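Local coordinates for hypothetical protein (PDB 2HIY), which is of unknown function but belongs to the DUF1697 family of conserved bacterial proteins, at the interface of chains A and B. Numbering follows the deposited sequence. Chains: chain A/B, Hypothetical protein.

Contact 1: the interface of chains A and B. Residues chain A 35, 37, 53-54; chain B 17-19.
Two stretches of chain A, the turn leaving helix 24-34 into residue 37 and the loop after strand 47-52, receive the loop of chain B that runs through B:Gly17, B:Gly18 and B:Lys19. The lysine chain leaves in the crowded position between backbone N and carbonyl carbon (chi1 58°), runs nearly straight past A:Glu37 in the opposite direction, and bends at its last torsion (47°), bringing its end beside A:Gly35. The methylenes do the touching: B:Lys19 CD lies 3.2 Å from carboxylate oxygen OE2 of A:Glu37. The ammonium NZ stays 4.8 Å from that same OE2 of A:Glu37, too far for a salt bridge, so any attraction between the two charges would be long-range. CE of B:Lys19 is 3.7 Å from the carbonyl O of A:Gly35, and NZ is 4.0 Å from it, beyond bonding reach. At the other end, the branch methyl CG2 of A:Ile53 points at the glycine backbone, 3.4 Å from B:Gly18 O, and packs 3.8 Å from B:Lys19 CB. A:Asp54 lies alongside B:Gly17, its CG 3.8 Å from the glycine CA. With van der Waals contact and no direct polar bond, this patch seems to add shape fit to one edge of a chain pairing that may or may not be biological.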
# COMPACT_ATOMS: atom_id res chain seq x y z
N GLY A 35 -11.10 8.58 6.48
CA GLY A 35 -11.63 7.97 7.69
C GLY A 35 -12.53 6.74 7.48
O GLY A 35 -13.08 6.20 8.45
N GLU A 37 -13.27 2.75 6.60
CA GLU A 37 -12.51 1.56 7.01
C GLU A 37 -12.69 0.38 6.08
O GLU A 37 -13.72 0.24 5.43
CB GLU A 37 -12.90 1.14 8.43
CG GLU A 37 -12.62 2.23 9.45
CD GLU A 37 -12.97 1.79 10.85
OE1 GLU A 37 -12.30 0.86 11.37
OE2 GLU A 37 -13.91 2.37 11.44
N ILE A 53 -19.13 3.76 11.00
CA ILE A 53 -20.18 3.98 11.99
C ILE A 53 -20.68 5.42 11.94
O ILE A 53 -21.58 5.81 12.70
CB ILE A 53 -19.69 3.59 13.41
CG1 ILE A 53 -20.87 3.46 14.37
CG2 ILE A 53 -18.64 4.59 13.90
CD1 ILE A 53 -20.59 2.56 15.54
N ASP A 54 -20.12 6.23 11.05
CA ASP A 54 -20.57 7.60 10.89
C ASP A 54 -22.00 7.62 10.34
O ASP A 54 -22.43 6.65 9.70
CB ASP A 54 -19.62 8.33 9.95
CG ASP A 54 -19.52 9.82 10.24
OD1 ASP A 54 -20.32 10.34 11.07
OD2 ASP A 54 -18.63 10.45 9.64
N GLY B 17 -16.00 11.15 13.46
CA GLY B 17 -16.70 10.12 12.69
C GLY B 17 -17.47 9.11 13.51
O GLY B 17 -17.77 8.02 13.03
N GLY B 18 -17.78 9.47 14.76
CA GLY B 18 -18.47 8.59 15.67
C GLY B 18 -17.65 7.40 16.14
O GLY B 18 -18.21 6.43 16.68
N LYS B 19 -16.34 7.42 15.96
CA LYS B 19 -15.54 6.32 16.47
C LYS B 19 -14.29 6.87 17.16
O LYS B 19 -14.21 8.06 17.45
CB LYS B 19 -15.17 5.32 15.36
CG LYS B 19 -14.39 5.96 14.22
CD LYS B 19 -13.64 4.94 13.37
CE LYS B 19 -13.12 5.58 12.09
NZ LYS B 19 -12.44 6.89 12.31

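Contact 2: the interface of chains A and B. Residues chain A 32-33; chain B 12, 158, 160, 163-164.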
# COMPACT_ATOMS: atom_id res chain seq x y z
N THR A 32 -9.43 5.79 2.80
CA THR A 32 -8.94 5.35 4.11
C THR A 32 -8.47 6.58 4.91
O THR A 32 -8.78 6.72 6.11
CB THR A 32 -7.81 4.32 3.95
OG1 THR A 32 -8.34 3.19 3.26
CG2 THR A 32 -7.30 3.84 5.30
N ASN A 33 -7.72 7.47 4.25
CA ASN A 33 -7.27 8.71 4.90
C ASN A 33 -8.43 9.61 5.33
O ASN A 33 -8.35 10.30 6.35
CB ASN A 33 -6.32 9.46 3.98
CG ASN A 33 -4.98 8.79 3.83
OD1 ASN A 33 -4.66 7.86 4.57
ND2 ASN A 33 -4.19 9.25 2.87
N ARG B 12 -3.56 11.89 16.51
CA ARG B 12 -4.47 12.20 15.40
C ARG B 12 -5.61 11.20 15.31
O ARG B 12 -5.53 10.08 15.84
CB ARG B 12 -3.70 12.26 14.07
CG ARG B 12 -2.98 10.93 13.64
CD ARG B 12 -3.82 10.03 12.72
NE ARG B 12 -4.41 10.79 11.60
CZ ARG B 12 -5.51 10.39 10.95
NH1 ARG B 12 -6.11 9.26 11.29
NH2 ARG B 12 -6.01 11.14 9.98
N LEU B 158 -4.49 14.76 1.38
CA LEU B 158 -5.08 13.41 1.54
C LEU B 158 -4.39 12.39 0.66
O LEU B 158 -4.60 11.17 0.82
CB LEU B 158 -6.58 13.40 1.20
CG LEU B 158 -7.51 13.86 2.30
CD1 LEU B 158 -8.94 13.85 1.78
CD2 LEU B 158 -7.43 12.98 3.52
N VAL B 160 -0.97 12.20 0.26
CA VAL B 160 0.44 11.94 0.63
C VAL B 160 0.59 10.71 1.49
O VAL B 160 -0.28 10.41 2.30
CB VAL B 160 1.12 13.15 1.29
CG1 VAL B 160 1.10 14.37 0.37
CG2 VAL B 160 0.51 13.47 2.64
N TYR B 163 0.07 11.01 5.51
CA TYR B 163 -1.11 11.68 6.07
C TYR B 163 -1.52 11.21 7.47
O TYR B 163 -1.80 12.03 8.35
CB TYR B 163 -2.31 11.59 5.11
CG TYR B 163 -3.50 12.35 5.63
CD1 TYR B 163 -3.60 13.74 5.51
CD2 TYR B 163 -4.52 11.68 6.30
CE1 TYR B 163 -4.72 14.43 6.03
CE2 TYR B 163 -5.61 12.34 6.79
CZ TYR B 163 -5.70 13.71 6.66
OH TYR B 163 -6.80 14.35 7.19
N ARG B 164 -1.58 9.91 7.69
CA ARG B 164 -2.01 9.46 9.01
C ARG B 164 -0.89 9.46 10.07
O ARG B 164 -1.14 9.11 11.23
CB ARG B 164 -2.75 8.10 8.93
CG ARG B 164 -4.12 8.19 8.22
CD ARG B 164 -4.62 6.82 7.69
NE ARG B 164 -4.87 5.86 8.76
CZ ARG B 164 -4.04 4.87 9.10
NH1 ARG B 164 -2.89 4.69 8.45
NH2 ARG B 164 -4.36 4.07 10.11
O HOH W 1 -8.21 9.38 8.87
O HOH W 2 -1.63 8.08 2.60
O HOH W 3 -9.15 12.95 7.18
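The backbone carbonyl O of A:Asn33, near the C-terminal end of helix 24-34, is gripped by two waters, each passed on to a side chain of chain B. Water 1 sits 2.7 Å from A:Asn33 O and lies in plane at the edge of the B:Arg12 guanidinium, bonded to both NH1 and NH2. Water 3 links the same oxygen to the phenol of B:Tyr163, 2.7 Å from its OH. The direct bond comes from the side chain: amide nitrogen ND2 of A:Asn33 gives a hydrogen to B:Leu158 O at 2.8 Å, fairly straight (160° at H). The acceptor lies nearly in the amide plane, but the donor stands above the carbonyl plane, 38° out of it. ND2 also meets water 2, which continues to B:Val160 O; these two bonds should fix the amide's rotation. The side chains of A:Asn33 and B:Tyr163 run antiparallel, amide and ring planes 34° apart, with A:Asn33 CB 3.7 Å from ring atom CD2 of B:Tyr163. A methyl of B:Leu158, CD2, lies over one face of that ring toward the rim. On the amide's oxygen side, A:Asn33 OD1 faces the aliphatic part of B:Arg164, 3.3 Å from CD.

Contact 3: the interface of chains A and B. Residues chain A 30, 34, 66, 70; chain B 154-155, 158.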
# COMPACT_ATOMS: atom_id res chain seq x y z
N GLU A 30 -6.94 7.09 -0.34
CA GLU A 30 -7.51 8.41 -0.05
C GLU A 30 -8.75 8.29 0.83
O GLU A 30 -8.91 9.05 1.79
CB GLU A 30 -7.80 9.19 -1.35
CG GLU A 30 -6.52 9.45 -2.15
CD GLU A 30 -6.71 9.69 -3.65
OE1 GLU A 30 -7.83 9.55 -4.16
OE2 GLU A 30 -5.68 9.95 -4.34
N LEU A 34 -9.49 9.60 4.53
CA LEU A 34 -10.72 10.34 4.83
C LEU A 34 -11.43 9.80 6.08
O LEU A 34 -12.30 10.49 6.66
CB LEU A 34 -11.65 10.29 3.61
CG LEU A 34 -12.87 11.20 3.49
CD1 LEU A 34 -12.47 12.66 3.38
CD2 LEU A 34 -13.66 10.76 2.27
N PHE A 66 -15.19 15.46 -0.76
CA PHE A 66 -14.01 14.78 -1.26
C PHE A 66 -13.95 14.75 -2.80
O PHE A 66 -12.94 15.11 -3.41
CB PHE A 66 -13.95 13.34 -0.72
CG PHE A 66 -12.86 12.50 -1.33
CD1 PHE A 66 -11.56 12.64 -0.88
CD2 PHE A 66 -13.14 11.57 -2.34
CE1 PHE A 66 -10.54 11.89 -1.43
CE2 PHE A 66 -12.11 10.84 -2.90
CZ PHE A 66 -10.82 11.00 -2.43
N HIS A 70 -11.04 16.22 -5.37
CA HIS A 70 -10.09 15.24 -5.87
C HIS A 70 -10.47 14.62 -7.22
O HIS A 70 -9.59 14.23 -7.98
CB HIS A 70 -9.87 14.14 -4.82
CG HIS A 70 -9.26 14.64 -3.56
ND1 HIS A 70 -10.01 15.11 -2.50
CD2 HIS A 70 -7.96 14.73 -3.18
CE1 HIS A 70 -9.19 15.48 -1.52
NE2 HIS A 70 -7.96 15.26 -1.91
N HIS B 154 -4.90 21.95 0.36
CA HIS B 154 -6.27 21.45 0.23
C HIS B 154 -6.37 20.33 -0.80
O HIS B 154 -7.11 19.34 -0.57
CB HIS B 154 -7.20 22.60 -0.15
CG HIS B 154 -8.66 22.27 -0.03
ND1 HIS B 154 -9.25 21.95 1.17
CD2 HIS B 154 -9.64 22.21 -0.96
CE1 HIS B 154 -10.54 21.72 0.97
NE2 HIS B 154 -10.80 21.88 -0.31
N LYS B 155 -5.68 20.47 -1.93
CA LYS B 155 -5.82 19.49 -3.03
C LYS B 155 -5.13 18.15 -2.76
O LYS B 155 -5.64 17.08 -3.12
CB LYS B 155 -5.28 20.06 -4.34
CG LYS B 155 -6.10 21.18 -4.96
CD LYS B 155 -5.49 21.58 -6.28
CE LYS B 155 -5.48 20.42 -7.25
NZ LYS B 155 -6.84 19.89 -7.57
N LEU B 158 -4.49 14.76 1.38
CA LEU B 158 -5.08 13.41 1.54
C LEU B 158 -4.39 12.39 0.66
O LEU B 158 -4.60 11.17 0.82
CB LEU B 158 -6.58 13.40 1.20
CG LEU B 158 -7.51 13.86 2.30
CD1 LEU B 158 -8.94 13.85 1.78
CD2 LEU B 158 -7.43 12.98 3.52
O HOH W 4 -6.43 16.67 0.26
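Methyl CD1 of B:Leu158 is the apolar centre, pushed from the 3-10 helix 157-159 of one DUF1697 protein between helices 24-34 and 56-70 of its copy. CG stands anti to the carbonyl carbon (chi1 -82°), and the second torsion (177°) carries CD1 out to the tip, where it meets A:Phe66, A:Leu34 and A:His70. It lies in plane at the edge of the A:Phe66 ring, 3.9 Å from CD1 of the phenylalanine, and 4.1 Å from methyl CD1 of A:Leu34. The imidazole of A:His70 crosses the leucine at about a right angle, with its CE1 3.7 Å from the same methyl. One turn of helix behind, two contacts from A:Phe66 would hold that imidazole: ring carbon CE1 sits over one face toward the rim, and carbonyl O accepts a hydrogen bond from A:His70 ND1 at 3.1 Å, nearly in the imidazole plane. The ND1 bond sets the ring's rotation, with NE2 on the chain B side. There water 4 lies in the ring plane, 3.0 Å from A:His70 NE2, and joins it to B:His154 O and to the backbone N of B:Leu158. B:Lys155 O comes close to the NE2/CD2 edge from above the ring plane, 3.2 Å from A:His70 NE2 but poorly aimed for a hydrogen bond.

Contacts 2 and 3 are neighbours, their C-alpha centres about 9 Å apart, and share B:Leu158, whose backbone O and CD2 serve contact 2 while CD1 and the backbone N serve contact 3. Contact 1 lies about 14 Å from contact 2 and 17 Å from contact 3. Helix 24-34 of chain A supplies contacts 2 and 3, helix 56-70 joins it in contact 3, and the turn after helix 24-34 leads into contact 1. Chain B answers with residues 12 and 17-19 and the run from helix 152-156 through 3-10 turns 157-159 and 163-165. The pairing is not an exact two-fold, and the structure alone does not show whether it exists in solution.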